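Local coordinates for putative metalloprotease II (Bacteroides fragilis, PDB 4ON1), which binds zinc and probably cleaves proteins as a metalloendopeptidase of the fragilysin type, at residues 49-54 / 96-100; 57-61 / 75-79; 84-88 / 221-225. Numbering follows the deposited sequence.

In the fold
Starting from the N terminus, the chain turns at residues 49-52 and runs out along strand 52-68. Interaction 2 (57-61 / 75-79) closes the first and shortest loop, the hairpin that pairs this strand with strand 71-78. It lies nested inside the larger loop closed by interaction 1 (49-54 / 96-100), where the turn meets the end of strand 92-99. Interaction 3 starts within that larger loop, on strand 84-88, but closes only at helix 217-230, so it crosses interaction 1 and follows interaction 2 in series. Strand 84-88 lies between strands 71-78 and 92-99, so it links all three contacts within the N-terminal sheet, and interaction 3 fastens that sheet to the helix.

Interaction 1 of 3, residues 49-54 / 96-100; sequences EGSELW and RLQRG
E49, extended (-135/108), begins a type II' turn to E52 with G50 (60/-125) and S51 (-90/0) at its corners, the two-residue turn of the beta hairpin of strands 43-49 and 52-68. E49 N to E52 O (2.9 Å) and E52 N to E49 O (3.1 Å) close it. E49 (t, t) sends OE1 to R99 NE at 2.8 Å; its OE2 serves Y106 and R157. E52 (m, t) completes the salt-bridge network, OE2 lying 3.0 Å from R99 NH1. W54 (chi1 p) spreads its indole beneath the R99 guanidinium, centres 4.5 Å apart, planes at 20°, a stacked cation-pi pair, while L97 CD2 meets the ring edge at W54 CZ2 (4.4 Å). R99 reaches across with chi1 to chi3 all m, its carboxylate partners at the guanidinium edge. The axes of 52-54 and 96-99 come no nearer than 11.9 Å, N-to-C directions at 122°, so side chains alone bridge them. L47 packs on W54 and L97, and strand 102-109 flanks R99 through I104 and Y106.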
loop_
_atom_site.group_PDB
_atom_site.type_symbol
_atom_site.label_atom_id
_atom_site.label_comp_id
_atom_site.label_asym_id
_atom_site.label_seq_id
_atom_site.Cartn_x
_atom_site.Cartn_y
_atom_site.Cartn_z
ATOM N N GLU A 49 17.242 -18.666 -0.482
ATOM C CA GLU A 49 16.953 -18.572 0.940
ATOM C C GLU A 49 17.297 -19.909 1.590
ATOM O O GLU A 49 16.606 -20.907 1.382
ATOM C CB GLU A 49 15.489 -18.192 1.182
ATOM C CG GLU A 49 15.184 -17.873 2.643
ATOM C CD GLU A 49 13.808 -17.267 2.842
ATOM O OE1 GLU A 49 12.801 -17.981 2.629
ATOM O OE2 GLU A 49 13.736 -16.075 3.209
ATOM N N GLY A 50 18.383 -19.932 2.359
ATOM C CA GLY A 50 18.882 -21.168 2.933
ATOM C C GLY A 50 19.248 -22.165 1.853
ATOM O O GLY A 50 20.016 -21.838 0.947
ATOM N N SER A 51 18.676 -23.366 1.919
ATOM C CA SER A 51 18.995 -24.396 0.938
ATOM C C SER A 51 18.071 -24.346 -0.280
ATOM O O SER A 51 18.216 -25.146 -1.200
ATOM C CB SER A 51 18.918 -25.785 1.575
ATOM O OG SER A 51 17.593 -26.090 1.970
ATOM N N GLU A 52 17.127 -23.407 -0.291
ATOM C CA GLU A 52 16.221 -23.272 -1.430
ATOM C C GLU A 52 16.693 -22.203 -2.400
ATOM O O GLU A 52 16.890 -21.045 -2.030
ATOM C CB GLU A 52 14.798 -22.939 -0.973
ATOM C CG GLU A 52 14.025 -24.116 -0.404
ATOM C CD GLU A 52 12.668 -23.702 0.129
ATOM O OE1 GLU A 52 12.461 -23.781 1.359
ATOM O OE2 GLU A 52 11.810 -23.299 -0.688
ATOM N N LEU A 53 16.856 -22.603 -3.654
ATOM C CA LEU A 53 17.228 -21.680 -4.708
ATOM C C LEU A 53 16.216 -21.821 -5.828
ATOM O O LEU A 53 15.865 -22.937 -6.207
ATOM C CB LEU A 53 18.648 -21.961 -5.211
ATOM C CG LEU A 53 19.783 -21.587 -4.247
ATOM C CD1 LEU A 53 19.989 -22.683 -3.201
ATOM C CD2 LEU A 53 21.079 -21.341 -4.997
ATOM N N TRP A 54 15.748 -20.693 -6.351
ATOM C CA TRP A 54 14.764 -20.710 -7.428
ATOM C C TRP A 54 14.825 -19.429 -8.238
ATOM O O TRP A 54 15.361 -18.415 -7.779
ATOM C CB TRP A 54 13.354 -20.918 -6.864
ATOM C CG TRP A 54 12.784 -19.722 -6.140
ATOM C CD1 TRP A 54 11.864 -18.833 -6.623
ATOM C CD2 TRP A 54 13.097 -19.290 -4.805
ATOM N NE1 TRP A 54 11.581 -17.880 -5.670
ATOM C CE2 TRP A 54 12.323 -18.137 -4.548
ATOM C CE3 TRP A 54 13.949 -19.770 -3.803
ATOM C CZ2 TRP A 54 12.382 -17.454 -3.329
ATOM C CZ3 TRP A 54 14.006 -19.090 -2.594
ATOM C CH2 TRP A 54 13.226 -17.945 -2.367
ATOM N N ARG A 96 8.224 -8.576 -1.898
ATOM C CA ARG A 96 7.132 -9.336 -1.316
ATOM C C ARG A 96 6.869 -10.545 -2.190
ATOM O O ARG A 96 6.675 -10.409 -3.401
ATOM C CB ARG A 96 5.872 -8.471 -1.177
ATOM C CG ARG A 96 4.683 -9.220 -0.613
ATOM C CD ARG A 96 3.517 -8.297 -0.336
ATOM N NE ARG A 96 3.786 -7.415 0.793
ATOM C CZ ARG A 96 2.904 -6.565 1.304
ATOM N NH1 ARG A 96 1.684 -6.485 0.791
ATOM N NH2 ARG A 96 3.243 -5.801 2.334
ATOM N N LEU A 97 6.880 -11.732 -1.592
ATOM C CA LEU A 97 6.577 -12.929 -2.359
ATOM C C LEU A 97 6.029 -14.056 -1.493
ATOM O O LEU A 97 5.963 -13.944 -0.267
ATOM C CB LEU A 97 7.820 -13.391 -3.121
ATOM C CG LEU A 97 9.169 -13.374 -2.401
ATOM C CD1 LEU A 97 9.248 -14.455 -1.351
ATOM C CD2 LEU A 97 10.301 -13.532 -3.400
ATOM N N GLN A 98 5.630 -15.141 -2.146
ATOM C CA GLN A 98 5.074 -16.284 -1.444
ATOM C C GLN A 98 6.146 -17.308 -1.095
ATOM O O GLN A 98 6.907 -17.743 -1.959
ATOM C CB GLN A 98 3.976 -16.937 -2.283
ATOM C CG GLN A 98 2.855 -15.982 -2.663
ATOM C CD GLN A 98 1.643 -16.130 -1.764
ATOM O OE1 GLN A 98 1.739 -16.656 -0.653
ATOM N NE2 GLN A 98 0.493 -15.664 -2.240
ATOM N N ARG A 99 6.188 -17.691 0.178
ATOM C CA ARG A 99 7.051 -18.769 0.641
ATOM C C ARG A 99 6.226 -19.743 1.465
ATOM O O ARG A 99 5.685 -19.368 2.506
ATOM C CB ARG A 99 8.207 -18.240 1.491
ATOM C CG ARG A 99 9.093 -17.203 0.824
ATOM C CD ARG A 99 10.086 -17.839 -0.123
ATOM N NE ARG A 99 11.051 -18.675 0.588
ATOM C CZ ARG A 99 11.327 -19.931 0.257
ATOM N NH1 ARG A 99 10.720 -20.482 -0.782
ATOM N NH2 ARG A 99 12.211 -20.627 0.958
ATOM N N GLY A 100 6.127 -20.982 0.996
ATOM C CA GLY A 100 5.403 -22.013 1.717
ATOM C C GLY A 100 3.950 -21.656 1.976
ATOM O O GLY A 100 3.395 -22.006 3.018
#

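Interaction 2 of 3, residues 57-61 / 75-79; sequences SIKAI and LFEGQ
Strand segments 75-78 and 57-60 run antiparallel, 4.5 Å apart at closest approach, with N-to-C directions at 147°. L75 opens the second segment: its O accepts I61 N at 2.9 Å. Water 1 is inserted between L75 N, which donates to it (2.9 Å), and I61 O, to which it donates (2.9 Å). L75 CB also rests 3.7 Å from I61 CD1. F76 forms a non-hydrogen-bonded pair with A60 (CA-CA 4.3 Å). Its m rotamer puts F76 CD1 4.1 Å from A60 CB. F76 CB lies 4.0 Å from I58 CD1, on the face that L35 of helix 28-35 also touches. E77 and K59 form a hydrogen-bonded pair: E77 N to K59 O and K59 N to E77 O both measure 3.0 Å, and the two side chains lie on the other face, where E77 CG touches I61 CG1 at 3.8 Å. At G78 the CA-H points at S57 O, 3.3 Å from CA. Q79, poorly ordered, turns out of the extended path at -77/-51, and its CB lies 3.6 Å from S57 OG; D82 takes hydrogen bonds from both Q79 N and the S57 hydroxyl. This is an antiparallel beta hairpin of strands 52-68 and 71-78, extended by strand 84-88 into the curved sheet of the fragilysin N-terminal domain.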
loop_
_atom_site.group_PDB
_atom_site.type_symbol
_atom_site.label_atom_id
_atom_site.label_comp_id
_atom_site.label_asym_id
_atom_site.label_seq_id
_atom_site.Cartn_x
_atom_site.Cartn_y
_atom_site.Cartn_z
ATOM N N SER A 57 10.950 -13.973 -12.374
ATOM C CA SER A 57 11.149 -12.853 -13.276
ATOM C C SER A 57 10.311 -11.678 -12.792
ATOM O O SER A 57 9.220 -11.875 -12.275
ATOM C CB SER A 57 10.786 -13.239 -14.709
ATOM O OG SER A 57 9.385 -13.232 -14.889
ATOM N N ILE A 58 10.826 -10.460 -12.939
ATOM C CA ILE A 58 10.038 -9.272 -12.612
ATOM C C ILE A 58 10.298 -8.168 -13.626
ATOM O O ILE A 58 11.290 -8.207 -14.359
ATOM C CB ILE A 58 10.340 -8.711 -11.197
ATOM C CG1 ILE A 58 11.739 -8.110 -11.133
ATOM C CG2 ILE A 58 10.150 -9.766 -10.121
ATOM C CD1 ILE A 58 12.025 -7.440 -9.799
ATOM N N LYS A 59 9.394 -7.193 -13.679
ATOM C CA LYS A 59 9.638 -6.003 -14.478
ATOM C C LYS A 59 9.057 -4.792 -13.784
ATOM O O LYS A 59 8.229 -4.914 -12.871
ATOM C CB LYS A 59 9.046 -6.127 -15.880
ATOM C CG LYS A 59 7.546 -6.215 -15.905
ATOM C CD LYS A 59 7.022 -6.222 -17.337
ATOM C CE LYS A 59 7.675 -7.313 -18.169
ATOM N NZ LYS A 59 7.083 -7.412 -19.536
ATOM N N ALA A 60 9.509 -3.621 -14.213
ATOM C CA ALA A 60 9.000 -2.366 -13.688
ATOM C C ALA A 60 7.528 -2.201 -14.044
ATOM O O ALA A 60 7.094 -2.613 -15.117
ATOM C CB ALA A 60 9.811 -1.201 -14.230
ATOM N N ILE A 61 6.764 -1.596 -13.141
ATOM C CA ILE A 61 5.345 -1.327 -13.381
ATOM C C ILE A 61 5.170 0.046 -14.006
ATOM O O ILE A 61 5.667 1.042 -13.475
ATOM C CB ILE A 61 4.519 -1.384 -12.086
ATOM C CG1 ILE A 61 4.612 -2.778 -11.464
ATOM C CG2 ILE A 61 3.059 -1.021 -12.367
ATOM C CD1 ILE A 61 3.837 -2.911 -10.173
ATOM N N LEU A 75 7.931 0.715 -8.612
ATOM C CA LEU A 75 7.272 -0.541 -8.294
ATOM C C LEU A 75 7.655 -1.594 -9.324
ATOM O O LEU A 75 7.919 -1.275 -10.482
ATOM C CB LEU A 75 5.749 -0.366 -8.258
ATOM C CG LEU A 75 5.174 0.643 -7.262
ATOM C CD1 LEU A 75 3.647 0.629 -7.285
ATOM C CD2 LEU A 75 5.671 0.332 -5.860
ATOM N N PHE A 76 7.684 -2.850 -8.892
ATOM C CA PHE A 76 8.030 -3.960 -9.768
ATOM C C PHE A 76 7.085 -5.104 -9.470
ATOM O O PHE A 76 6.575 -5.201 -8.357
ATOM C CB PHE A 76 9.479 -4.407 -9.558
ATOM C CG PHE A 76 10.484 -3.296 -9.650
ATOM C CD1 PHE A 76 11.194 -3.084 -10.826
ATOM C CD2 PHE A 76 10.736 -2.478 -8.553
ATOM C CE1 PHE A 76 12.135 -2.068 -10.916
ATOM C CE2 PHE A 76 11.672 -1.456 -8.632
ATOM C CZ PHE A 76 12.372 -1.250 -9.817
ATOM N N GLU A 77 6.844 -5.960 -10.458
ATOM C CA GLU A 77 6.006 -7.131 -10.247
ATOM C C GLU A 77 6.421 -8.321 -11.110
ATOM O O GLU A 77 7.016 -8.164 -12.183
ATOM C CB GLU A 77 4.535 -6.796 -10.517
ATOM C CG GLU A 77 4.216 -6.524 -11.977
ATOM C CD GLU A 77 2.768 -6.103 -12.189
ATOM O OE1 GLU A 77 1.961 -6.223 -11.242
ATOM O OE2 GLU A 77 2.440 -5.646 -13.307
ATOM N N GLY A 78 6.105 -9.510 -10.607
ATOM C CA GLY A 78 6.300 -10.764 -11.311
ATOM C C GLY A 78 5.400 -10.885 -12.517
ATOM O O GLY A 78 4.306 -10.318 -12.546
ATOM N N GLN A 79 5.861 -11.625 -13.517
ATOM C CA GLN A 79 5.150 -11.716 -14.785
ATOM C C GLN A 79 3.920 -12.607 -14.825
ATOM O O GLN A 79 2.856 -12.167 -15.260
ATOM C CB GLN A 79 6.131 -12.175 -15.858
ATOM C CG GLN A 79 6.968 -11.031 -16.325
ATOM C CD GLN A 79 6.131 -9.780 -16.446
ATOM O OE1 GLN A 79 6.246 -8.863 -15.638
ATOM N NE2 GLN A 79 5.280 -9.733 -17.467
HETATM O O HOH W 1 7.033 1.920 -11.127
#

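Interaction 3 of 3, residues 84-88 / 221-225; sequences INAIL and TSQIQ
The frame is an extended strand, 84-88, facing one turn of a regular alpha helix, 221-225, whose Q225 N to T221 O bond is 2.9 Å. The two short axes come within 9.4 Å and their N-to-C directions differ by 136°; the nearest CA pairs are I87 with T221 (7.5 Å) and N85 with Q225 (8.0 Å). N85 and I87 point their CA-to-CB bonds at the helix, while A86 between them points away, onto L35 of helix 28-35, as successive strand residues project to opposite sides.

Van der Waals contact centres on I87, whose terminal methyl rests on polar helix atoms. In its m, t rotamer, I87 CD1 is 3.5 Å from T221 O and 3.6 Å from S222 N. The same methyl lies 3.7 Å from T221 OG1 and 3.8 Å from S222 OG.

The Q225 side chain, with chi1 t, reaches the strand and lies against N85, A86 and I87. N85 (chi1 m) offers its CB flank here, and its ND2 makes a weak hydrogen bond to F76 O of strand 71-78. The hydroxyls touched by I87 are engaged elsewhere: T221 with Y92, and S222 with H218 O within its own helix.

The N-terminal sheet meets this helix here, probably as a prodomain docked on the catalytic part as in fragilysin; across these two segments the contact is made by shape, chiefly that of I87 and Q225, with no charge pairing.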
loop_
_atom_site.group_PDB
_atom_site.type_symbol
_atom_site.label_atom_id
_atom_site.label_comp_id
_atom_site.label_asym_id
_atom_site.label_seq_id
_atom_site.Cartn_x
_atom_site.Cartn_y
_atom_site.Cartn_z
ATOM N N ILE A 84 5.182 -12.070 -7.352
ATOM C CA ILE A 84 6.171 -11.315 -6.592
ATOM C C ILE A 84 6.027 -9.811 -6.862
ATOM O O ILE A 84 5.684 -9.408 -7.971
ATOM C CB ILE A 84 7.606 -11.807 -6.929
ATOM C CG1 ILE A 84 8.677 -10.927 -6.280
ATOM C CG2 ILE A 84 7.817 -11.861 -8.426
ATOM C CD1 ILE A 84 10.081 -11.477 -6.432
ATOM N N ASN A 85 6.274 -8.995 -5.841
ATOM C CA ASN A 85 6.321 -7.545 -5.982
ATOM C C ASN A 85 7.590 -7.023 -5.342
ATOM O O ASN A 85 8.128 -7.655 -4.433
ATOM C CB ASN A 85 5.110 -6.866 -5.327
ATOM C CG ASN A 85 3.819 -7.092 -6.096
ATOM O OD1 ASN A 85 2.910 -7.777 -5.621
ATOM N ND2 ASN A 85 3.738 -6.522 -7.292
ATOM N N ALA A 86 8.054 -5.863 -5.802
ATOM C CA ALA A 86 9.201 -5.208 -5.190
ATOM C C ALA A 86 9.031 -3.709 -5.260
ATOM O O ALA A 86 8.266 -3.195 -6.079
ATOM C CB ALA A 86 10.509 -5.631 -5.871
ATOM N N ILE A 87 9.737 -3.020 -4.372
ATOM C CA ILE A 87 9.718 -1.567 -4.301
ATOM C C ILE A 87 11.140 -1.041 -4.224
ATOM O O ILE A 87 11.933 -1.555 -3.443
ATOM C CB ILE A 87 8.918 -1.094 -3.072
ATOM C CG1 ILE A 87 7.494 -1.666 -3.127
ATOM C CG2 ILE A 87 8.882 0.421 -3.001
ATOM C CD1 ILE A 87 6.684 -1.415 -1.876
ATOM N N LEU A 88 11.471 -0.032 -5.032
ATOM C CA LEU A 88 12.776 0.611 -4.922
ATOM C C LEU A 88 12.632 2.079 -4.585
ATOM O O LEU A 88 12.122 2.862 -5.383
ATOM C CB LEU A 88 13.594 0.472 -6.211
ATOM C CG LEU A 88 14.912 1.265 -6.159
ATOM C CD1 LEU A 88 15.807 0.815 -5.001
ATOM C CD2 LEU A 88 15.665 1.161 -7.472
ATOM N N THR A 221 4.382 2.633 0.856
ATOM C CA THR A 221 4.522 2.225 -0.536
ATOM C C THR A 221 4.087 0.768 -0.732
ATOM O O THR A 221 3.676 0.393 -1.823
ATOM C CB THR A 221 5.949 2.444 -1.048
ATOM O OG1 THR A 221 6.889 1.865 -0.137
ATOM C CG2 THR A 221 6.223 3.963 -1.165
ATOM N N SER A 222 4.145 -0.046 0.321
ATOM C CA SER A 222 3.538 -1.380 0.246
ATOM C C SER A 222 2.015 -1.277 0.113
ATOM O O SER A 222 1.409 -2.028 -0.651
ATOM C CB SER A 222 3.886 -2.233 1.470
ATOM O OG SER A 222 5.267 -2.542 1.504
ATOM N N GLN A 223 1.399 -0.346 0.841
ATOM C CA GLN A 223 -0.038 -0.100 0.689
ATOM C C GLN A 223 -0.366 0.387 -0.722
ATOM O O GLN A 223 -1.382 0.002 -1.306
ATOM C CB GLN A 223 -0.530 0.929 1.705
ATOM C CG GLN A 223 -0.439 0.500 3.172
ATOM C CD GLN A 223 -1.632 -0.328 3.606
ATOM O OE1 GLN A 223 -2.695 -0.268 2.990
ATOM N NE2 GLN A 223 -1.474 -1.079 4.691
ATOM N N ILE A 224 0.505 1.242 -1.252
ATOM C CA ILE A 224 0.345 1.807 -2.590
ATOM C C ILE A 224 0.414 0.728 -3.661
ATOM O O ILE A 224 -0.322 0.762 -4.649
ATOM C CB ILE A 224 1.430 2.862 -2.882
ATOM C CG1 ILE A 224 1.129 4.167 -2.147
ATOM C CG2 ILE A 224 1.550 3.120 -4.364
ATOM C CD1 ILE A 224 2.306 5.142 -2.184
ATOM N N GLN A 225 1.322 -0.219 -3.462
ATOM C CA GLN A 225 1.476 -1.334 -4.378
ATOM C C GLN A 225 0.157 -2.102 -4.511
ATOM O O GLN A 225 -0.262 -2.455 -5.613
ATOM C CB GLN A 225 2.595 -2.249 -3.887
ATOM C CG GLN A 225 2.811 -3.486 -4.713
ATOM C CD GLN A 225 4.022 -3.362 -5.597
ATOM O OE1 GLN A 225 5.167 -3.504 -5.144
ATOM N NE2 GLN A 225 3.783 -3.080 -6.870
#